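Local atomic coordinates of alanine glyoxylate transaminase (Thermococcus litoralis, PDB entry 2ZC0), a protein that probably catalyses the transfer of an amino group from alanine to glyoxylate, using pyridoxal 5'-phosphate as its cofactor. Residues G42-P46 with E47-R51; G243-S246 with K247-G250. One frame throughout, in Å; residues are numbered along the deposited sequence.

Contact 1 (G42-P46 with E47-R51)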
loop_
_atom_site.group_PDB
_atom_site.type_symbol
_atom_site.label_atom_id
_atom_site.label_comp_id
_atom_site.label_asym_id
_atom_site.label_seq_id
_atom_site.Cartn_x
_atom_site.Cartn_y
_atom_site.Cartn_z
ATOM N N GLY A 42 -16.537 11.419 -26.225
ATOM C CA GLY A 42 -15.440 11.550 -27.159
ATOM C C GLY A 42 -15.369 10.464 -28.220
ATOM O O GLY A 42 -14.303 9.901 -28.474
ATOM N N ASP A 43 -16.498 10.192 -28.861
ATOM C CA ASP A 43 -16.544 9.173 -29.892
ATOM C C ASP A 43 -16.263 9.714 -31.286
ATOM O O ASP A 43 -16.455 10.892 -31.559
ATOM C CB ASP A 43 -17.918 8.499 -29.892
ATOM C CG ASP A 43 -18.133 7.633 -28.677
ATOM O OD1 ASP A 43 -17.481 6.573 -28.594
ATOM O OD2 ASP A 43 -18.941 8.008 -27.803
ATOM N N PRO A 44 -15.754 8.860 -32.181
ATOM C CA PRO A 44 -15.485 9.317 -33.545
ATOM C C PRO A 44 -16.854 9.255 -34.221
ATOM O O PRO A 44 -17.784 8.697 -33.636
ATOM C CB PRO A 44 -14.545 8.250 -34.078
ATOM C CG PRO A 44 -15.048 7.007 -33.389
ATOM C CD PRO A 44 -15.204 7.510 -31.966
ATOM N N ASP A 45 -16.993 9.816 -35.421
ATOM C CA ASP A 45 -18.277 9.751 -36.130
ATOM C C ASP A 45 -18.374 8.350 -36.727
ATOM O O ASP A 45 -17.524 7.956 -37.521
ATOM C CB ASP A 45 -18.335 10.776 -37.270
ATOM C CG ASP A 45 -19.726 10.889 -37.900
ATOM O OD1 ASP A 45 -20.445 9.867 -38.021
ATOM O OD2 ASP A 45 -20.102 12.012 -38.296
ATOM N N PRO A 46 -19.410 7.583 -36.356
ATOM C CA PRO A 46 -19.583 6.223 -36.875
ATOM C C PRO A 46 -19.839 6.173 -38.378
ATOM O O PRO A 46 -19.680 5.125 -39.010
ATOM C CB PRO A 46 -20.756 5.685 -36.054
ATOM C CG PRO A 46 -21.566 6.917 -35.796
ATOM C CD PRO A 46 -20.519 7.950 -35.456
ATOM N N GLU A 47 -20.234 7.310 -38.946
ATOM C CA GLU A 47 -20.498 7.401 -40.379
ATOM C C GLU A 47 -19.229 7.775 -41.143
ATOM O O GLU A 47 -19.148 7.578 -42.354
ATOM C CB GLU A 47 -21.607 8.429 -40.664
ATOM C CG GLU A 47 -22.954 8.109 -40.014
ATOM C CD GLU A 47 -23.324 6.640 -40.123
ATOM O OE1 GLU A 47 -23.197 6.064 -41.226
ATOM O OE2 GLU A 47 -23.745 6.062 -39.099
ATOM N N LEU A 48 -18.236 8.320 -40.440
ATOM C CA LEU A 48 -16.977 8.678 -41.091
ATOM C C LEU A 48 -16.020 7.491 -41.045
ATOM O O LEU A 48 -14.923 7.528 -41.606
ATOM C CB LEU A 48 -16.340 9.911 -40.435
ATOM C CG LEU A 48 -17.106 11.235 -40.588
ATOM C CD1 LEU A 48 -16.297 12.384 -40.007
ATOM C CD2 LEU A 48 -17.380 11.490 -42.074
ATOM N N ILE A 49 -16.451 6.432 -40.372
ATOM C CA ILE A 49 -15.663 5.214 -40.269
ATOM C C ILE A 49 -16.240 4.243 -41.293
ATOM O O ILE A 49 -17.456 4.109 -41.421
ATOM C CB ILE A 49 -15.758 4.622 -38.848
ATOM C CG1 ILE A 49 -14.984 5.527 -37.880
ATOM C CG2 ILE A 49 -15.233 3.181 -38.833
ATOM C CD1 ILE A 49 -15.060 5.114 -36.426
ATOM N N PRO A 50 -15.368 3.564 -42.052
ATOM C CA PRO A 50 -15.812 2.609 -43.071
ATOM C C PRO A 50 -16.399 1.351 -42.452
ATOM O O PRO A 50 -15.842 0.260 -42.603
ATOM C CB PRO A 50 -14.532 2.341 -43.859
ATOM C CG PRO A 50 -13.468 2.435 -42.803
ATOM C CD PRO A 50 -13.895 3.645 -42.001
ATOM N N ARG A 51 -17.523 1.502 -41.755
ATOM C CA ARG A 51 -18.157 0.355 -41.110
ATOM C C ARG A 51 -18.329 -0.763 -42.108
ATOM O O ARG A 51 -17.891 -1.891 -41.877
ATOM C CB ARG A 51 -19.513 0.740 -40.517
ATOM C CG ARG A 51 -19.418 1.805 -39.431
ATOM C CD ARG A 51 -20.425 1.581 -38.299
ATOM N NE ARG A 51 -21.806 1.422 -38.760
ATOM C CZ ARG A 51 -22.566 2.401 -39.241
ATOM N NH1 ARG A 51 -23.803 2.137 -39.627
ATOM N NH2 ARG A 51 -22.095 3.641 -39.332
#
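Asp45 grips the backbone just ahead of it: its OD1 accepts from Glu47 N at 2.7 Å over a fairly straight N-H...O path (156°), closing an Asx turn. With CG anti to the backbone N (chi1 -171°) the carboxylate lies beside the oncoming chain, and OD1 is met on its anti side, the donor 30° out of the carboxylate plane. The main chain of the same residue closes a second loop, Leu48 N bonding to Asp45 O at 3.0 Å; with Pro46 and Glu47 in the middle this is a type I turn. The other carboxylate oxygen, OD2, forms a salt bridge with Lys311. Beyond the turn Arg51 folds back, its chain bent at chi2 and chi3, until NH2 lies 2.9 Å from Pro46 O, which sits at the edge of the guanidinium and almost in its plane. The same NH2 makes a salt bridge to Glu47 OE2 at 2.9 Å, reaching it from above the carboxylate. A methionine in place of Arg51 would probably leave the Glu47 carboxylate without its mate and Pro46 O without this donor. Packing fills in around these bonds: Leu48 CG rests 3.6 Å from Asp45 CB, and the Ile49 tip, CD1, meets Pro44 CG at 3.6 Å. Arg51 NH1 also bonds to Glu63 O of the second subunit, whose Pro66 packs on Pro46 and Glu47. The turn links strand 37-38 to helix 51-64, while Pro44 and Leu48 lean on Tyr308 of helix 295-322.

Contact 2 (G243-S246 with K247-G250); sequences GTLS and KVLG. With PMP (4'-deoxy-4'-aminopyridoxal-5'-phosphate), chain F.
Leu245, Ser246 and Lys247 carry this tight turn, and the carbonyl of Leu245 closes it against Val248 and Leu249. Leu249 N approaches Leu245 O nearly in line with the C=O bond (169°) at 2.7 Å, whereas Val248 N comes from above the carbonyl plane at 2.8 Å; two donors thus hold one buried oxygen. Leu245 CD2 lies 3.9 Å from Val248 CB, and both Leu245 and Leu249 pack on Ala287 of helix 281-292. Ser246 faces the cofactor instead. Its backbone N donates to Thr244 OG1 (2.9 Å), an ST turn, while Thr244 OG1 itself donates to phosphate oxygen O1P of the bound PMP at 2.6 Å. With chi1 at 63°, Ser246 OG sits between its own N and carbonyl carbon and points to the same phosphate, 3.1 Å from O2P. Lys247 leaves the turn in the direction of the cofactor's ring, its chain bent at chi2 and again at chi4. CE runs close by Ser246 OG, and NZ, hydrogen-bonded to Tyr217 OH, reaches to 3.3 Å from PMP C4A. At the other end of this residue, a water bridges Lys247 N and Thr244 O. At its backbone angles Gly250 could hardly carry a CB, which would jam against the preceding carbonyl. A lysine set beside C4A, just after a serine and a threonine turned to the phosphate, is characteristic of fold-type I aminotransferases, in which the equivalent lysine forms the internal aldimine with pyridoxal phosphate, as Lys247 probably does when the cofactor is in that form; in this PMP state the amine stands apart from C4A.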
loop_
_atom_site.group_PDB
_atom_site.type_symbol
_atom_site.label_atom_id
_atom_site.label_comp_id
_atom_site.label_asym_id
_atom_site.label_seq_id
_atom_site.Cartn_x
_atom_site.Cartn_y
_atom_site.Cartn_z
ATOM N N GLY A 243 -0.657 4.947 -26.658
ATOM C CA GLY A 243 -1.414 5.339 -27.823
ATOM C C GLY A 243 -2.610 4.463 -28.096
ATOM O O GLY A 243 -2.928 3.558 -27.324
ATOM N N THR A 244 -3.279 4.741 -29.210
ATOM C CA THR A 244 -4.453 3.981 -29.587
ATOM C C THR A 244 -4.938 4.309 -30.989
ATOM O O THR A 244 -4.609 5.357 -31.548
ATOM C CB THR A 244 -5.602 4.224 -28.583
ATOM O OG1 THR A 244 -6.780 3.555 -29.041
ATOM C CG2 THR A 244 -5.879 5.704 -28.422
ATOM N N LEU A 245 -5.703 3.378 -31.552
ATOM C CA LEU A 245 -6.281 3.514 -32.884
ATOM C C LEU A 245 -7.771 3.788 -32.750
ATOM O O LEU A 245 -8.486 3.863 -33.750
ATOM C CB LEU A 245 -6.108 2.221 -33.686
ATOM C CG LEU A 245 -4.926 2.023 -34.636
ATOM C CD1 LEU A 245 -5.046 0.646 -35.270
ATOM C CD2 LEU A 245 -4.925 3.101 -35.719
ATOM N N SER A 246 -8.238 3.930 -31.512
ATOM C CA SER A 246 -9.650 4.169 -31.267
ATOM C C SER A 246 -10.230 5.355 -32.055
ATOM O O SER A 246 -11.344 5.267 -32.559
ATOM C CB SER A 246 -9.907 4.342 -29.761
ATOM O OG SER A 246 -9.228 5.467 -29.239
ATOM N N LYS A 247 -9.479 6.446 -32.188
ATOM C CA LYS A 247 -9.989 7.605 -32.923
ATOM C C LYS A 247 -9.870 7.447 -34.437
ATOM O O LYS A 247 -10.268 8.333 -35.189
ATOM C CB LYS A 247 -9.270 8.886 -32.490
ATOM C CG LYS A 247 -9.180 9.061 -30.979
ATOM C CD LYS A 247 -10.551 9.015 -30.330
ATOM C CE LYS A 247 -10.441 8.602 -28.867
ATOM N NZ LYS A 247 -9.571 9.519 -28.078
ATOM N N VAL A 248 -9.327 6.318 -34.876
ATOM C CA VAL A 248 -9.154 6.056 -36.293
ATOM C C VAL A 248 -10.007 4.874 -36.739
ATOM O O VAL A 248 -10.903 5.013 -37.576
ATOM C CB VAL A 248 -7.676 5.739 -36.622
ATOM C CG1 VAL A 248 -7.526 5.360 -38.092
ATOM C CG2 VAL A 248 -6.793 6.936 -36.278
ATOM N N LEU A 249 -9.722 3.707 -36.169
ATOM C CA LEU A 249 -10.438 2.487 -36.509
ATOM C C LEU A 249 -11.814 2.444 -35.857
ATOM O O LEU A 249 -12.777 1.939 -36.432
ATOM C CB LEU A 249 -9.614 1.274 -36.071
ATOM C CG LEU A 249 -10.206 -0.110 -36.357
ATOM C CD1 LEU A 249 -10.223 -0.371 -37.871
ATOM C CD2 LEU A 249 -9.366 -1.169 -35.645
ATOM N N GLY A 250 -11.906 2.990 -34.654
ATOM C CA GLY A 250 -13.159 2.966 -33.932
ATOM C C GLY A 250 -12.858 2.866 -32.449
ATOM O O GLY A 250 -12.074 2.031 -32.001
HETATM N N1 PMP F . -6.205 9.328 -23.825
HETATM C C2 PMP F . -6.974 10.420 -24.036
HETATM C C2A PMP F . -6.303 11.783 -23.849
HETATM C C3 PMP F . -8.337 10.302 -24.419
HETATM O O3 PMP F . -9.096 11.446 -24.623
HETATM C C4 PMP F . -8.904 8.982 -24.576
HETATM C C4A PMP F . -10.382 8.861 -24.994
HETATM N N4A PMP F . -11.215 8.190 -23.997
HETATM C C5 PMP F . -7.981 7.773 -24.321
HETATM C C6 PMP F . -6.637 8.012 -23.945
HETATM C C5A PMP F . -8.458 6.315 -24.457
HETATM O O4P PMP F . -8.711 6.124 -25.518
HETATM P P PMP F . -9.167 4.532 -25.750
HETATM O O1P PMP F . -8.031 3.421 -26.784
HETATM O O2P PMP F . -10.823 4.635 -26.698
HETATM O O3P PMP F . -9.464 3.640 -24.199
HETATM O O HOH W 1 -6.768 7.169 -32.102
#

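Contact 1 comes first along the chain, in the loop between strand 37-38 and helix 51-64; contact 2 follows some two hundred residues later, where strand 239-244 leaves the large mixed sheet. Folding brings their centres to 10 Å apart. They meet by van der Waals packing, mostly of the Ile49 side chain on the backbone of the later turn: Ile49 CG2 lies 3.7 Å from Leu249 O and Ile49 CD1 3.8 Å from Gly250 CA. Contact 2 belongs to the cofactor pocket itself; contact 1 lies just outside, the nearest atoms of the Pro44 side chain and PMP about 7 Å apart. Tyr71 of the second subunit packs on Lys247, so the loop leading into helix 51-64, the cofactor-binding turn and the dimer interface converge here.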